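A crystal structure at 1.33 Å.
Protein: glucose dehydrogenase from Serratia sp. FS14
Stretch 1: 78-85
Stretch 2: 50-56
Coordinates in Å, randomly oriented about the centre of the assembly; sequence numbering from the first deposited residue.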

# COMPACT_ATOMS: atom_id res chain seq x y z
N TYR A 78 -3.93 12.16 -5.36
CA TYR A 78 -3.15 12.04 -4.14
C TYR A 78 -1.87 11.26 -4.40
O TYR A 78 -1.85 10.32 -5.22
CB TYR A 78 -3.96 11.31 -3.06
CG TYR A 78 -5.17 12.08 -2.57
CD1 TYR A 78 -6.33 12.15 -3.34
CD2 TYR A 78 -5.16 12.72 -1.33
CE1 TYR A 78 -7.44 12.87 -2.90
CE2 TYR A 78 -6.27 13.44 -0.89
CZ TYR A 78 -7.40 13.50 -1.68
OH TYR A 78 -8.51 14.21 -1.25
N LEU A 79 -0.80 11.63 -3.69
CA LEU A 79 0.47 10.91 -3.74
C LEU A 79 0.97 10.70 -2.32
O LEU A 79 0.82 11.57 -1.47
CB LEU A 79 1.56 11.71 -4.49
CG LEU A 79 1.32 12.05 -5.95
CD1 LEU A 79 2.41 13.01 -6.45
CD2 LEU A 79 1.30 10.79 -6.80
N SER A 80 1.58 9.54 -2.08
CA SER A 80 2.38 9.35 -0.89
C SER A 80 3.85 9.23 -1.29
O SER A 80 4.16 8.83 -2.42
CB SER A 80 1.92 8.15 -0.07
OG SER A 80 2.29 6.95 -0.71
N PHE A 81 4.75 9.61 -0.38
CA PHE A 81 6.17 9.62 -0.69
C PHE A 81 6.99 9.69 0.58
O PHE A 81 6.51 10.12 1.63
CB PHE A 81 6.56 10.75 -1.66
CG PHE A 81 6.27 12.16 -1.15
CD1 PHE A 81 4.97 12.67 -1.15
CD2 PHE A 81 7.31 12.99 -0.71
CE1 PHE A 81 4.71 13.97 -0.70
CE2 PHE A 81 7.05 14.30 -0.27
CZ PHE A 81 5.76 14.78 -0.27
N ALA A 82 8.24 9.25 0.48
CA ALA A 82 9.19 9.48 1.56
C ALA A 82 9.71 10.91 1.43
O ALA A 82 10.11 11.33 0.34
CB ALA A 82 10.34 8.49 1.45
N GLU A 83 9.68 11.65 2.54
CA GLU A 83 10.04 13.06 2.55
C GLU A 83 11.18 13.29 3.53
O GLU A 83 11.08 12.88 4.70
CB GLU A 83 8.82 13.89 2.98
CG GLU A 83 9.10 15.38 3.03
CD GLU A 83 7.96 16.16 3.67
OE1 GLU A 83 7.66 15.90 4.85
OE2 GLU A 83 7.34 17.00 2.99
N PRO A 84 12.27 13.94 3.11
CA PRO A 84 13.38 14.21 4.03
C PRO A 84 12.96 15.18 5.12
O PRO A 84 12.03 15.95 4.99
CB PRO A 84 14.46 14.85 3.15
CG PRO A 84 13.89 14.98 1.81
CD PRO A 84 12.46 14.55 1.79
N GLY A 85 13.70 15.13 6.21
CA GLY A 85 13.45 16.06 7.29
C GLY A 85 14.68 16.42 8.07
O GLY A 85 15.81 16.28 7.58
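Stretch 2 50-56: GVPQVYA

Tyr 78 through Glu 83 run as β-strand, part of a strand that begins earlier in the chain, whereas residues 50-56 form neither regular helix nor strand, although most of their backbone is also extended. The two run in broadly the same direction, the CA 79 to CA 84 and CA 51 to CA 55 vectors lying 39° apart, and they converge as they go: CA of Leu 79 and CA of Val 51 are 8.8 Å apart, CA of Ala 82 and CA of Tyr 55 only 5.2 Å. Stretch 2 starts at Gly 50, whose phi of 86° and psi of 7° would jam a CB against the preceding carbonyl.

At the narrow end a single hydrogen bond joins the backbones, from Tyr 55 N to Ala 82 O at 2.8 Å and nearly linear (169° at the hydrogen). The same carbonyl receives a CA-H...O contact from Val 54, with CA to Ala 82 O at 3.5 Å. At the wide end side chains fill the gap. Leu 79 (m, t) points toward stretch 2 and places CD1 3.8 Å from Pro 52 CD and 4.4 Å from Val 51 CG1. Phe 81, chi1 p, offers a ring face to Pro 52, whose CG lies 4.0 Å from the ring centroid and 13° off the normal, a CH-π contact; Phe 81 CB also packs against Val 54 CG1 at 3.7 Å. Ser 80 points away, in keeping with strand alternation, but Ala 82 points toward stretch 2, its CB 3.9 Å from Tyr 55 CB and near the plane of the tyrosine ring, at its edge. Tyr 55, chi1 t, starts toward the strand, yet its end leads away; its CB also meets Pro 84 CD at 4.0 Å. Together the stretches bury 388 Å², chiefly through apolar packing around one backbone hydrogen bond.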

# COMPACT_ATOMS: atom_id res chain seq x y z
N GLY A 50 5.58 18.93 -11.79
CA GLY A 50 4.94 19.35 -10.55
C GLY A 50 4.92 18.32 -9.44
O GLY A 50 4.26 18.54 -8.42
N VAL A 51 5.58 17.19 -9.63
CA VAL A 51 5.63 16.11 -8.65
C VAL A 51 6.60 16.51 -7.54
O VAL A 51 7.65 17.10 -7.83
CB VAL A 51 6.05 14.80 -9.34
CG1 VAL A 51 6.31 13.67 -8.36
CG2 VAL A 51 5.00 14.40 -10.37
N PRO A 52 6.31 16.22 -6.27
CA PRO A 52 7.24 16.59 -5.20
C PRO A 52 8.58 15.88 -5.35
O PRO A 52 8.65 14.76 -5.87
CB PRO A 52 6.52 16.12 -3.93
CG PRO A 52 5.62 15.01 -4.40
CD PRO A 52 5.12 15.52 -5.74
N GLN A 53 9.64 16.54 -4.90
CA GLN A 53 10.90 15.84 -4.70
C GLN A 53 10.76 14.89 -3.51
O GLN A 53 9.92 15.08 -2.62
CB GLN A 53 12.02 16.84 -4.45
CG GLN A 53 12.24 17.79 -5.62
CD GLN A 53 13.43 18.70 -5.40
OE1 GLN A 53 13.30 19.76 -4.80
NE2 GLN A 53 14.58 18.29 -5.89
N VAL A 54 11.56 13.82 -3.52
CA VAL A 54 11.38 12.72 -2.59
C VAL A 54 12.71 12.33 -1.95
O VAL A 54 13.78 12.74 -2.41
CB VAL A 54 10.71 11.49 -3.26
CG1 VAL A 54 9.36 11.88 -3.88
CG2 VAL A 54 11.65 10.90 -4.29
N TYR A 55 12.63 11.51 -0.92
CA TYR A 55 13.79 10.86 -0.32
C TYR A 55 13.93 9.52 -1.02
O TYR A 55 13.27 8.54 -0.66
CB TYR A 55 13.54 10.71 1.18
CG TYR A 55 14.64 10.08 2.00
CD1 TYR A 55 15.71 10.83 2.46
CD2 TYR A 55 14.56 8.74 2.37
CE1 TYR A 55 16.69 10.25 3.25
CE2 TYR A 55 15.54 8.16 3.16
CZ TYR A 55 16.59 8.92 3.59
OH TYR A 55 17.55 8.33 4.37
N ALA A 56 14.76 9.49 -2.05
CA ALA A 56 14.89 8.31 -2.91
C ALA A 56 16.08 7.46 -2.47
O ALA A 56 17.04 7.25 -3.22
CB ALA A 56 15.03 8.75 -4.37